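Local coordinates for protein (R)-2-hydroxyglutaryl-CoA dehydratase activating ATPase (Acidaminococcus fermentans, PDB 1HUX) that uses ATP-dependent electron transfer from a [4Fe-4S] cluster, bound once per homodimer, to activate (R)-2-hydroxyglutaryl-CoA dehydratase in glutamate fermentation, at residues 2-7 with 57-62; 27-32 with 239-244; 96-101 with 112-117; 148-153 with 219-224; 157-162 with 191-196. All coordinates share one frame; numbering follows the deposited sequence.

The five contacts sample an actin-type fold in which two five-stranded sheets share the strand order 3-2-1-4-5. All are partly buried; contact 2 lies nearest the chain's centre, contacts 1 and 5 farthest out. Contacts 1 and 3 join neighbouring strands, one pair in each sheet: contact 1, parallel, relies on backbone bonds, contact 3, antiparallel, on one backbone bond and one from a histidine ring. Contacts 2 and 4 both reach ADP, each packs an aromatic ring against its partner segment, and they meet at Q243 and Q220. Contact 5 joins a loop to a helix near the iron-sulfur cluster through a stack of two arginines, and touches contact 4 through H192.

Contact 1. Residues 2-7 with 57-62; sequences SIYTLG and EDMAFT
Y4 and L6 meet A60 and F61 along one edge of strand 4-10, the middle strand of an actin-fold sheet, where strand 61-65 joins it in parallel. Two backbone bonds cross between the segments. Y4 O accepts from A60 N at 2.6 Å, and L6 N donates to F61 O at 3.1 Å with an N-H...O angle of 170°. L6 also has a backbone bond with L63, one residue further on. Y4 O is approached as well by the CA-H of M59. The intervening T5 turns its own backbone to L20 on the other neighbouring strand, and its hydroxyl has weak bonds to L20 O and to A251 O of helix 245-257, so both strand edges and this buried side chain find partners. D58 OD2 is hydrogen-bonded to K55 N.

Apolar groups close the seam around these bonds. M59 has CG anti to the carbonyl carbon (chi1 -58°), 4.0 Å from L6 CB, and the chain bends beyond it. Past the sulfur, M59 CE lies 3.6 Å from Y4 CB. A60 CB meets I3 CG2 at 3.6 Å. L6 and T62 run side by side in the same direction, and L6 CD2 touches T62 CG2 at 3.8 Å.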
# COMPACT_ATOMS: atom_id res chain seq x y z
N SER A 2 -9.21 15.29 44.86
CA SER A 2 -10.63 15.05 45.23
C SER A 2 -11.59 14.79 44.06
O SER A 2 -12.59 14.09 44.24
CB SER A 2 -11.15 16.23 46.05
OG SER A 2 -12.47 15.97 46.47
N ILE A 3 -11.32 15.35 42.88
CA ILE A 3 -12.17 15.09 41.71
C ILE A 3 -11.45 14.13 40.75
O ILE A 3 -10.40 14.47 40.20
CB ILE A 3 -12.54 16.36 40.94
CG1 ILE A 3 -13.59 17.12 41.73
CG2 ILE A 3 -13.09 16.01 39.54
CD1 ILE A 3 -14.14 18.36 41.01
N TYR A 4 -12.03 12.95 40.57
CA TYR A 4 -11.43 11.93 39.71
C TYR A 4 -12.15 11.83 38.39
O TYR A 4 -13.38 11.80 38.35
CB TYR A 4 -11.44 10.56 40.41
CG TYR A 4 -10.58 10.49 41.65
CD1 TYR A 4 -11.00 11.07 42.84
CD2 TYR A 4 -9.35 9.87 41.62
CE1 TYR A 4 -10.21 11.02 43.98
CE2 TYR A 4 -8.54 9.81 42.75
CZ TYR A 4 -8.96 10.39 43.92
OH TYR A 4 -8.13 10.33 45.03
N THR A 5 -11.38 11.76 37.31
CA THR A 5 -11.95 11.66 35.96
C THR A 5 -11.36 10.51 35.18
O THR A 5 -10.25 10.03 35.44
CB THR A 5 -11.75 12.97 35.13
OG1 THR A 5 -10.55 13.63 35.55
CG2 THR A 5 -12.96 13.90 35.29
N LEU A 6 -12.12 10.09 34.18
CA LEU A 6 -11.72 8.96 33.38
C LEU A 6 -11.59 9.29 31.89
O LEU A 6 -12.55 9.72 31.24
CB LEU A 6 -12.73 7.82 33.57
CG LEU A 6 -12.48 6.56 32.75
CD1 LEU A 6 -11.22 5.88 33.24
CD2 LEU A 6 -13.66 5.64 32.84
N GLY A 7 -10.37 9.07 31.38
CA GLY A 7 -10.09 9.28 29.97
C GLY A 7 -9.99 7.90 29.31
O GLY A 7 -9.26 7.03 29.80
N GLU A 57 -18.55 4.66 39.62
CA GLU A 57 -19.35 5.69 40.29
C GLU A 57 -18.49 6.74 40.98
O GLU A 57 -19.01 7.75 41.45
CB GLU A 57 -20.31 5.04 41.28
CG GLU A 57 -19.63 4.21 42.34
CD GLU A 57 -20.60 3.33 43.10
OE1 GLU A 57 -20.19 2.77 44.15
OE2 GLU A 57 -21.76 3.19 42.66
N ASP A 58 -17.19 6.51 41.04
CA ASP A 58 -16.24 7.44 41.67
C ASP A 58 -15.69 8.47 40.68
O ASP A 58 -15.05 9.46 41.05
CB ASP A 58 -15.07 6.69 42.30
CG ASP A 58 -15.48 5.91 43.52
OD1 ASP A 58 -16.10 6.52 44.43
OD2 ASP A 58 -15.18 4.70 43.56
N MET A 59 -15.95 8.22 39.41
CA MET A 59 -15.49 9.12 38.38
C MET A 59 -16.49 10.27 38.24
O MET A 59 -17.69 10.03 38.07
CB MET A 59 -15.38 8.35 37.07
CG MET A 59 -14.42 7.17 37.14
SD MET A 59 -12.77 7.62 37.70
CE MET A 59 -12.88 7.34 39.49
N ALA A 60 -15.97 11.50 38.33
CA ALA A 60 -16.75 12.73 38.20
C ALA A 60 -17.28 12.89 36.76
O ALA A 60 -18.45 13.20 36.54
CB ALA A 60 -15.89 13.91 38.56
N PHE A 61 -16.41 12.66 35.79
CA PHE A 61 -16.81 12.76 34.40
C PHE A 61 -16.01 11.73 33.60
O PHE A 61 -14.85 11.44 33.92
CB PHE A 61 -16.54 14.18 33.88
CG PHE A 61 -17.28 14.53 32.63
CD1 PHE A 61 -18.60 14.93 32.68
CD2 PHE A 61 -16.66 14.45 31.38
CE1 PHE A 61 -19.32 15.26 31.52
CE2 PHE A 61 -17.37 14.77 30.19
CZ PHE A 61 -18.70 15.18 30.27
N THR A 62 -16.64 11.16 32.58
CA THR A 62 -15.97 10.18 31.76
C THR A 62 -16.01 10.65 30.31
O THR A 62 -17.07 11.00 29.78
CB THR A 62 -16.63 8.77 31.89
OG1 THR A 62 -16.34 8.24 33.19
CG2 THR A 62 -16.09 7.81 30.83

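Contact 2. Residues 27-32 with 239-244; sequences VAKSLV and SPLAQY. With ADP (adenosine-5'-diphosphate), chain D.
K29 and Y244 cross at about a right angle, the aliphatic chain of the lysine passing over one face of the ring, where an outer strand of the actin-fold sheet meets the approach to helix 245-257. K29 CD is placed over the ring centre as a CH-pi contact, though its closeness is doubtful. The K29 ammonium lies farther off, 5.1 Å from NZ to the ring centroid, and offers at most a weak cation-pi attraction; it comes closer to L241 CD2. The edge of the same ring faces the strand backbone, with Y244 CE2 3.3 Å from S30 O. Past the phenol end, L31 CB lies 3.6 Å from Y244 OH.

L31 then carries the contact to the nucleotide. Its CD2 meets Q243 OE1 at 3.3 Å, and its side chain also packs on A14 of strand 14-21.

Farther out, S30 points away from the loop and its OG bonds S44 O, while Y244 occupies the N-cap position of the following helix. Q243 OE1 takes a weak bond from Q220 NE2. With CG anti to the backbone N (chi1 -176°) and the chain extended beyond it, the Q243 amide is carried out to ADP, where NE2 donates to O1A at 2.7 Å, with an N-H...O angle of 165°.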
# COMPACT_ATOMS: atom_id res chain seq x y z
N VAL A 27 -3.45 8.79 38.40
CA VAL A 27 -3.53 7.83 39.50
C VAL A 27 -3.41 6.42 38.96
O VAL A 27 -2.83 5.55 39.61
CB VAL A 27 -4.87 7.99 40.31
CG1 VAL A 27 -4.91 9.39 40.99
CG2 VAL A 27 -6.07 7.79 39.39
N ALA A 28 -3.92 6.19 37.76
CA ALA A 28 -3.84 4.87 37.18
C ALA A 28 -4.13 4.89 35.69
O ALA A 28 -4.84 5.79 35.19
CB ALA A 28 -4.81 3.93 37.89
N LYS A 29 -3.59 3.90 34.99
CA LYS A 29 -3.78 3.76 33.55
C LYS A 29 -3.91 2.29 33.21
O LYS A 29 -3.57 1.44 34.02
CB LYS A 29 -2.59 4.33 32.78
CG LYS A 29 -1.26 3.65 33.10
CD LYS A 29 -0.26 3.90 32.00
CE LYS A 29 1.10 3.38 32.36
NZ LYS A 29 1.63 4.20 33.47
N SER A 30 -4.39 2.00 32.01
CA SER A 30 -4.52 0.62 31.60
C SER A 30 -4.48 0.51 30.08
O SER A 30 -4.66 1.50 29.36
CB SER A 30 -5.82 0.02 32.18
OG SER A 30 -6.96 0.35 31.40
N LEU A 31 -4.22 -0.70 29.58
CA LEU A 31 -4.14 -0.94 28.15
C LEU A 31 -4.58 -2.37 27.85
O LEU A 31 -4.05 -3.32 28.41
CB LEU A 31 -2.69 -0.72 27.70
CG LEU A 31 -2.27 -1.03 26.26
CD1 LEU A 31 -3.30 -0.61 25.23
CD2 LEU A 31 -0.99 -0.31 26.02
N VAL A 32 -5.55 -2.51 26.95
CA VAL A 32 -6.07 -3.82 26.60
C VAL A 32 -6.21 -3.99 25.10
O VAL A 32 -6.83 -3.15 24.43
CB VAL A 32 -7.46 -4.04 27.25
CG1 VAL A 32 -8.09 -5.33 26.71
CG2 VAL A 32 -7.32 -4.08 28.76
N SER A 239 7.83 10.07 26.05
CA SER A 239 7.88 9.60 27.44
C SER A 239 7.13 8.28 27.50
O SER A 239 6.44 7.90 26.55
CB SER A 239 7.22 10.61 28.39
OG SER A 239 5.83 10.36 28.54
N PRO A 240 7.26 7.57 28.63
CA PRO A 240 6.60 6.28 28.84
C PRO A 240 5.10 6.34 28.54
O PRO A 240 4.52 5.42 27.93
CB PRO A 240 6.88 6.00 30.31
CG PRO A 240 8.24 6.64 30.52
CD PRO A 240 8.07 7.95 29.81
N LEU A 241 4.48 7.44 28.95
CA LEU A 241 3.05 7.68 28.76
C LEU A 241 2.66 7.91 27.31
O LEU A 241 1.49 8.12 26.99
CB LEU A 241 2.63 8.91 29.57
CG LEU A 241 2.78 8.73 31.08
CD1 LEU A 241 2.51 10.04 31.78
CD2 LEU A 241 1.82 7.62 31.56
N ALA A 242 3.65 7.85 26.43
CA ALA A 242 3.44 8.08 25.01
C ALA A 242 2.16 7.48 24.45
O ALA A 242 1.34 8.20 23.87
CB ALA A 242 4.64 7.56 24.23
N GLN A 243 1.96 6.18 24.65
CA GLN A 243 0.78 5.49 24.12
C GLN A 243 -0.52 5.79 24.87
O GLN A 243 -1.61 5.45 24.40
CB GLN A 243 1.04 3.98 24.09
CG GLN A 243 -0.08 3.16 23.48
CD GLN A 243 0.31 1.69 23.34
OE1 GLN A 243 1.21 1.19 24.04
NE2 GLN A 243 -0.38 0.99 22.44
N TYR A 244 -0.39 6.43 26.03
CA TYR A 244 -1.55 6.76 26.84
C TYR A 244 -1.92 8.22 26.68
O TYR A 244 -2.74 8.76 27.44
CB TYR A 244 -1.25 6.50 28.32
CG TYR A 244 -0.94 5.06 28.64
CD1 TYR A 244 0.38 4.62 28.78
CD2 TYR A 244 -1.96 4.13 28.80
CE1 TYR A 244 0.67 3.29 29.07
CE2 TYR A 244 -1.68 2.79 29.09
CZ TYR A 244 -0.36 2.38 29.22
OH TYR A 244 -0.07 1.06 29.47
PB ADP D . -4.53 2.70 17.99
O1B ADP D . -4.18 3.99 17.31
O2B ADP D . -5.19 2.86 19.40
O3B ADP D . -5.27 1.71 17.11
PA ADP D . -2.02 2.44 19.25
O1A ADP D . -2.23 1.91 20.64
O2A ADP D . -1.66 3.85 19.10
O3A ADP D . -3.27 2.03 18.35
O5' ADP D . -1.00 1.50 18.52
C5' ADP D . 0.26 1.48 18.93
C4' ADP D . 1.19 0.86 17.96
O4' ADP D . 2.50 0.71 18.59
C3' ADP D . 0.85 -0.59 17.32
O3' ADP D . 1.32 -0.70 15.96
C2' ADP D . 1.57 -1.46 18.34
O2' ADP D . 2.00 -2.80 17.92
C1' ADP D . 2.80 -0.60 18.63
N9 ADP D . 3.62 -0.99 19.80
C8 ADP D . 3.14 -1.29 21.01
N7 ADP D . 4.05 -1.59 21.84
C5 ADP D . 5.23 -1.48 21.12
C6 ADP D . 6.62 -1.66 21.44
N6 ADP D . 7.05 -2.03 22.68
N1 ADP D . 7.53 -1.44 20.45
C2 ADP D . 7.11 -1.09 19.22
N3 ADP D . 5.84 -0.90 18.83
C4 ADP D . 4.95 -1.11 19.83

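Contact 3. Residues 96-101 with 112-117; sequences NVHTVI and HVENGT
In the beta hairpin of strands 99-104 and 107-114, H98 and V113 meet just outside the regular pairing, and the histidine contributes both backbone and side chain. H98 O accepts from V113 N at 2.5 Å. The ring bonds back: H98 ND1 donates to V113 O at 3.0 Å, with the acceptor tilted 28° out of the ring plane. CG sits anti to the carbonyl carbon (chi1 -79°), beside the backbone N, from where the ring can reach V113 O. V113 is therefore bonded at both its N and its O by the same residue. E114 reaches the edge of that ring, with OE1 3.0 Å from H98 CE1 and the carboxylate plane turned 80° from the ring.

One residue further in, T99 and H112 form a non-hydrogen-bonded antiparallel pair, and T99 OG1 turns to V209 N. Another face of the hairpin is apolar. V113 CG2 meets V100 CG2 at 3.8 Å and V113 CG1 meets V97 CG2 at 4.1 Å, with helix 82-93 packed over these valines.

Beyond E114 the chain turns back through N115 and G116, both at positive phi, and E114 and T117 exchange backbone bonds in each direction. Successive hairpins of this kind form the antiparallel half of an actin-fold sheet.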
# COMPACT_ATOMS: atom_id res chain seq x y z
N ASN A 96 5.66 23.04 26.18
CA ASN A 96 6.04 23.74 24.96
C ASN A 96 5.79 23.03 23.65
O ASN A 96 6.35 23.41 22.61
CB ASN A 96 7.50 24.14 25.06
CG ASN A 96 7.79 24.95 26.30
OD1 ASN A 96 7.04 25.87 26.62
ND2 ASN A 96 8.87 24.61 27.00
N VAL A 97 4.96 22.00 23.67
CA VAL A 97 4.66 21.29 22.44
C VAL A 97 4.02 22.25 21.48
O VAL A 97 3.37 23.21 21.89
CB VAL A 97 3.67 20.11 22.64
CG1 VAL A 97 4.32 19.04 23.45
CG2 VAL A 97 2.40 20.61 23.32
N HIS A 98 4.20 22.00 20.19
CA HIS A 98 3.60 22.82 19.15
C HIS A 98 3.34 21.90 17.98
O HIS A 98 2.51 22.17 17.11
CB HIS A 98 4.53 23.95 18.76
CG HIS A 98 4.52 25.10 19.73
ND1 HIS A 98 3.41 25.89 19.93
CD2 HIS A 98 5.48 25.58 20.56
CE1 HIS A 98 3.69 26.82 20.83
NE2 HIS A 98 4.94 26.65 21.23
N THR A 99 4.06 20.78 17.99
CA THR A 99 3.94 19.77 16.96
C THR A 99 3.94 18.39 17.59
O THR A 99 4.86 18.02 18.35
CB THR A 99 5.10 19.88 15.91
OG1 THR A 99 5.00 21.13 15.20
CG2 THR A 99 5.03 18.74 14.91
N VAL A 100 2.91 17.62 17.27
CA VAL A 100 2.75 16.27 17.80
C VAL A 100 2.68 15.23 16.69
O VAL A 100 1.78 15.26 15.83
CB VAL A 100 1.44 16.13 18.66
CG1 VAL A 100 1.28 14.70 19.11
CG2 VAL A 100 1.50 17.04 19.89
N ILE A 101 3.63 14.31 16.70
CA ILE A 101 3.63 13.24 15.71
C ILE A 101 3.06 11.99 16.38
O ILE A 101 3.68 11.45 17.29
CB ILE A 101 5.05 12.93 15.24
CG1 ILE A 101 5.66 14.18 14.61
CG2 ILE A 101 5.03 11.80 14.24
CD1 ILE A 101 7.09 14.00 14.17
N HIS A 112 -0.37 20.30 14.90
CA HIS A 112 0.24 21.54 15.35
C HIS A 112 -0.58 21.95 16.57
O HIS A 112 -1.82 22.03 16.50
CB HIS A 112 0.18 22.62 14.28
CG HIS A 112 0.90 23.88 14.67
ND1 HIS A 112 0.24 25.05 14.98
CD2 HIS A 112 2.21 24.12 14.90
CE1 HIS A 112 1.11 25.95 15.40
NE2 HIS A 112 2.32 25.41 15.36
N VAL A 113 0.10 22.21 17.68
CA VAL A 113 -0.57 22.57 18.93
C VAL A 113 -0.28 23.96 19.46
O VAL A 113 0.88 24.40 19.49
CB VAL A 113 -0.21 21.56 20.07
CG1 VAL A 113 -0.87 21.98 21.36
CG2 VAL A 113 -0.63 20.14 19.68
N GLU A 114 -1.33 24.63 19.91
CA GLU A 114 -1.25 25.97 20.49
C GLU A 114 -2.22 26.02 21.66
O GLU A 114 -3.44 25.82 21.47
CB GLU A 114 -1.63 27.04 19.45
CG GLU A 114 -0.64 27.18 18.30
CD GLU A 114 0.64 27.93 18.68
OE1 GLU A 114 1.06 27.89 19.87
OE2 GLU A 114 1.24 28.56 17.78
N ASN A 115 -1.69 26.27 22.86
CA ASN A 115 -2.52 26.33 24.08
C ASN A 115 -3.34 25.06 24.15
O ASN A 115 -4.57 25.11 24.06
CB ASN A 115 -3.48 27.53 24.06
CG ASN A 115 -2.76 28.87 24.16
OD1 ASN A 115 -2.02 29.13 25.11
ND2 ASN A 115 -2.98 29.74 23.17
N GLY A 116 -2.65 23.92 24.28
CA GLY A 116 -3.31 22.63 24.37
C GLY A 116 -4.40 22.35 23.34
O GLY A 116 -5.25 21.47 23.53
N THR A 117 -4.38 23.07 22.24
CA THR A 117 -5.38 22.88 21.20
C THR A 117 -4.78 22.53 19.84
O THR A 117 -3.61 22.83 19.53
CB THR A 117 -6.23 24.14 21.06
OG1 THR A 117 -6.80 24.46 22.33
CG2 THR A 117 -7.35 23.93 20.03

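Contact 4. Residues 148-153 with 219-224; sequences DLAELG and AQNYGV. With ADP (adenosine-5'-diphosphate), chain D.
A150 seats its methyl almost squarely on the middle of the Y222 ring, a CH-pi contact centred on the ring. A150 CB stands 3.8 Å from the ring centroid and only 9° off the ring normal. Past it, the phenol end of Y222 reaches over helix 149-153, and its OH comes up to the backbone of E151. The same A150 CB also meets N221 OD1 at 3.4 Å, so the one methyl touches both an aromatic face and an amide oxygen. With no side chain on G223, the backbones come together there, A150 CA and G223 CA being 4.5 Å apart.

N221 is the N-cap of helix 222-232, in the nucleotide-binding part of the actin fold. Its CG is anti to the backbone N (chi1 -167°). OD1 accepts from V224 N at 2.9 Å, the donor lying 55° out of the carbonyl plane, and more weakly from G223 N. An alanine here would probably leave those two amides without their cap and the start of the helix less firmly fixed against A150.

N221 also packs on H192 of helix 184-204, as does L149. The residue before it faces the nucleotide instead: Q220 OE1 is 2.6 Å from ADP N6 on the adenine.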
# COMPACT_ATOMS: atom_id res chain seq x y z
N ASP A 148 11.09 -5.53 19.21
CA ASP A 148 12.52 -5.82 19.20
C ASP A 148 13.22 -5.00 18.13
O ASP A 148 14.42 -4.69 18.24
CB ASP A 148 12.74 -7.31 18.95
CG ASP A 148 12.51 -8.15 20.19
OD1 ASP A 148 12.11 -9.32 20.02
OD2 ASP A 148 12.75 -7.65 21.32
N LEU A 149 12.45 -4.66 17.09
CA LEU A 149 12.92 -3.85 15.97
C LEU A 149 13.81 -2.71 16.46
O LEU A 149 14.96 -2.56 16.03
CB LEU A 149 11.74 -3.30 15.19
CG LEU A 149 11.18 -4.16 14.04
CD1 LEU A 149 10.99 -5.60 14.49
CD2 LEU A 149 9.86 -3.57 13.55
N ALA A 150 13.31 -1.90 17.38
CA ALA A 150 14.11 -0.80 17.87
C ALA A 150 15.50 -1.26 18.30
O ALA A 150 16.52 -0.75 17.82
CB ALA A 150 13.41 -0.09 19.02
N GLU A 151 15.53 -2.25 19.20
CA GLU A 151 16.79 -2.78 19.72
C GLU A 151 17.72 -3.34 18.66
O GLU A 151 18.94 -3.18 18.74
CB GLU A 151 16.52 -3.87 20.75
CG GLU A 151 15.82 -3.37 21.98
CD GLU A 151 15.55 -4.48 22.96
OE1 GLU A 151 16.53 -5.13 23.41
OE2 GLU A 151 14.36 -4.71 23.28
N LEU A 152 17.14 -4.02 17.67
CA LEU A 152 17.94 -4.62 16.61
C LEU A 152 18.55 -3.57 15.69
O LEU A 152 19.78 -3.49 15.55
CB LEU A 152 17.09 -5.61 15.81
CG LEU A 152 16.75 -6.87 16.61
CD1 LEU A 152 15.83 -7.76 15.80
CD2 LEU A 152 18.04 -7.61 16.99
N GLY A 153 17.69 -2.77 15.07
CA GLY A 153 18.14 -1.73 14.16
C GLY A 153 19.25 -0.85 14.72
O GLY A 153 20.03 -0.27 13.97
N ALA A 219 5.64 5.06 19.20
CA ALA A 219 6.51 6.04 19.82
C ALA A 219 7.66 5.35 20.54
O ALA A 219 8.80 5.83 20.54
CB ALA A 219 5.72 6.90 20.78
N GLN A 220 7.37 4.21 21.14
CA GLN A 220 8.37 3.45 21.88
C GLN A 220 9.58 3.11 21.03
O GLN A 220 10.73 3.20 21.49
CB GLN A 220 7.75 2.17 22.42
CG GLN A 220 6.67 2.43 23.45
CD GLN A 220 5.77 1.24 23.62
OE1 GLN A 220 6.24 0.13 23.85
NE2 GLN A 220 4.47 1.46 23.50
N ASN A 221 9.32 2.72 19.78
CA ASN A 221 10.36 2.35 18.83
C ASN A 221 11.34 3.51 18.63
O ASN A 221 11.14 4.34 17.76
CB ASN A 221 9.72 1.98 17.49
CG ASN A 221 10.70 1.28 16.54
OD1 ASN A 221 11.87 1.64 16.47
ND2 ASN A 221 10.20 0.29 15.80
N TYR A 222 12.39 3.56 19.45
CA TYR A 222 13.36 4.63 19.33
C TYR A 222 14.14 4.52 18.03
O TYR A 222 14.88 5.42 17.65
CB TYR A 222 14.31 4.63 20.53
CG TYR A 222 15.04 3.33 20.77
CD1 TYR A 222 16.12 2.96 19.97
CD2 TYR A 222 14.66 2.47 21.80
CE1 TYR A 222 16.80 1.76 20.19
CE2 TYR A 222 15.34 1.26 22.03
CZ TYR A 222 16.41 0.91 21.21
OH TYR A 222 17.09 -0.27 21.39
N GLY A 223 13.98 3.39 17.34
CA GLY A 223 14.65 3.24 16.07
C GLY A 223 13.95 4.23 15.17
O GLY A 223 14.56 5.10 14.56
N VAL A 224 12.63 4.11 15.13
CA VAL A 224 11.80 4.99 14.33
C VAL A 224 11.98 6.45 14.73
O VAL A 224 12.28 7.31 13.90
CB VAL A 224 10.32 4.64 14.49
CG1 VAL A 224 9.47 5.67 13.77
CG2 VAL A 224 10.07 3.22 13.96
PB ADP D . -4.53 2.70 17.99
O1B ADP D . -4.18 3.99 17.31
O2B ADP D . -5.19 2.86 19.40
O3B ADP D . -5.27 1.71 17.11
PA ADP D . -2.02 2.44 19.25
O1A ADP D . -2.23 1.91 20.64
O2A ADP D . -1.66 3.85 19.10
O3A ADP D . -3.27 2.03 18.35
O5' ADP D . -1.00 1.50 18.52
C5' ADP D . 0.26 1.48 18.93
C4' ADP D . 1.19 0.86 17.96
O4' ADP D . 2.50 0.71 18.59
C3' ADP D . 0.85 -0.59 17.32
O3' ADP D . 1.32 -0.70 15.96
C2' ADP D . 1.57 -1.46 18.34
O2' ADP D . 2.00 -2.80 17.92
C1' ADP D . 2.80 -0.60 18.63
N9 ADP D . 3.62 -0.99 19.80
C8 ADP D . 3.14 -1.29 21.01
N7 ADP D . 4.05 -1.59 21.84
C5 ADP D . 5.23 -1.48 21.12
C6 ADP D . 6.62 -1.66 21.44
N6 ADP D . 7.05 -2.03 22.68
N1 ADP D . 7.53 -1.44 20.45
C2 ADP D . 7.11 -1.09 19.22
N3 ADP D . 5.84 -0.90 18.83
C4 ADP D . 4.95 -1.11 19.83

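Contact 5. Residues 157-162 with 191-196; sequences TKRVAI and IHRSVA
R159 and R193 lay their guanidinium groups flat against each other, joining the loop ahead of helix 167-179 to helix 184-204 of the actin-type fold. The two planes are 22° apart and their centres 3.9 Å apart, though the chains that carry them cross obliquely. The overlap is offset: R193 NE lies over the rim of the R159 group, while R159 CZ sits above the middle of R193. R193 reaches out extended from CG to NE, whereas R159 bends at chi3 (85°), which turns NE out of the line of the chain; the guanidinium beyond it lies over R193. Two like charges in such a stack should repel, a cost probably eased by solvent around the exposed R159.

The edge of R193 turns to the loop backbone, with NH1 3.4 Å from V160 O. An alanine in place of R193 would probably leave the R159 guanidinium without the flat surface it lies on and free to swing away.

Deeper in, I162 points toward the helix and packs on A170 and E173 as well. Its side chain is about 9 Å from that of C166, a ligand of the iron-sulfur cluster. I162 CB comes 4.2 Å from S194 OG, and I162 CG1 lies 4.1 Å from I191 N.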
# COMPACT_ATOMS: atom_id res chain seq x y z
N THR A 157 25.16 -1.21 10.83
CA THR A 157 26.41 -0.53 10.50
C THR A 157 26.38 -0.07 9.04
O THR A 157 27.15 0.79 8.64
CB THR A 157 27.61 -1.47 10.69
OG1 THR A 157 27.66 -1.91 12.05
CG2 THR A 157 28.92 -0.76 10.36
N LYS A 158 25.47 -0.65 8.26
CA LYS A 158 25.35 -0.30 6.86
C LYS A 158 23.97 0.27 6.52
O LYS A 158 22.95 -0.20 7.00
CB LYS A 158 25.61 -1.54 5.99
CG LYS A 158 26.95 -2.20 6.25
CD LYS A 158 27.01 -3.59 5.65
CE LYS A 158 28.27 -4.31 6.09
NZ LYS A 158 28.23 -5.76 5.73
N ARG A 159 23.95 1.31 5.68
CA ARG A 159 22.68 1.90 5.30
C ARG A 159 22.07 1.10 4.18
O ARG A 159 22.69 0.89 3.15
CB ARG A 159 22.87 3.35 4.85
CG ARG A 159 23.50 4.21 5.91
CD ARG A 159 23.55 5.69 5.55
NE ARG A 159 22.32 6.42 5.87
CZ ARG A 159 21.18 6.35 5.17
NH1 ARG A 159 21.10 5.57 4.09
NH2 ARG A 159 20.14 7.08 5.56
N VAL A 160 20.85 0.64 4.40
CA VAL A 160 20.16 -0.13 3.39
C VAL A 160 18.86 0.58 3.15
O VAL A 160 18.03 0.67 4.04
CB VAL A 160 19.91 -1.58 3.86
CG1 VAL A 160 19.03 -2.31 2.84
CG2 VAL A 160 21.24 -2.30 4.02
N ALA A 161 18.66 1.09 1.95
CA ALA A 161 17.43 1.81 1.67
C ALA A 161 16.31 0.93 1.10
O ALA A 161 16.56 -0.08 0.43
CB ALA A 161 17.72 3.00 0.72
N ILE A 162 15.08 1.32 1.39
CA ILE A 162 13.93 0.61 0.88
C ILE A 162 13.33 1.66 -0.03
O ILE A 162 12.64 2.57 0.45
CB ILE A 162 12.89 0.28 2.00
CG1 ILE A 162 13.58 -0.41 3.18
CG2 ILE A 162 11.82 -0.62 1.44
CD1 ILE A 162 14.15 -1.77 2.83
N ILE A 191 14.02 -0.09 7.27
CA ILE A 191 12.56 -0.03 7.40
C ILE A 191 12.15 1.18 8.25
O ILE A 191 11.14 1.83 7.98
CB ILE A 191 12.01 -1.32 8.02
CG1 ILE A 191 12.26 -2.49 7.07
CG2 ILE A 191 10.54 -1.19 8.31
CD1 ILE A 191 11.71 -3.81 7.55
N HIS A 192 12.96 1.47 9.27
CA HIS A 192 12.71 2.59 10.16
C HIS A 192 12.80 3.90 9.42
O HIS A 192 11.91 4.73 9.54
CB HIS A 192 13.68 2.58 11.33
CG HIS A 192 13.41 1.48 12.31
ND1 HIS A 192 14.31 1.10 13.29
CD2 HIS A 192 12.33 0.68 12.46
CE1 HIS A 192 13.79 0.11 13.99
NE2 HIS A 192 12.59 -0.17 13.51
N ARG A 193 13.86 4.10 8.66
CA ARG A 193 13.97 5.34 7.90
C ARG A 193 12.81 5.42 6.91
O ARG A 193 12.29 6.50 6.63
CB ARG A 193 15.28 5.41 7.14
CG ARG A 193 16.49 5.30 8.01
CD ARG A 193 17.72 5.54 7.19
NE ARG A 193 18.87 4.87 7.78
CZ ARG A 193 19.38 3.72 7.33
NH1 ARG A 193 18.83 3.11 6.27
NH2 ARG A 193 20.44 3.19 7.95
N SER A 194 12.41 4.27 6.39
CA SER A 194 11.31 4.20 5.43
C SER A 194 10.03 4.77 6.06
O SER A 194 9.28 5.51 5.41
CB SER A 194 11.08 2.75 5.00
OG SER A 194 10.05 2.66 4.02
N VAL A 195 9.79 4.42 7.32
CA VAL A 195 8.62 4.90 8.05
C VAL A 195 8.79 6.40 8.32
O VAL A 195 7.87 7.20 8.08
CB VAL A 195 8.46 4.14 9.41
CG1 VAL A 195 7.29 4.69 10.18
CG2 VAL A 195 8.26 2.65 9.16
N ALA A 196 9.98 6.76 8.80
CA ALA A 196 10.28 8.16 9.09
C ALA A 196 9.99 9.00 7.86
O ALA A 196 9.35 10.05 7.95
CB ALA A 196 11.75 8.33 9.52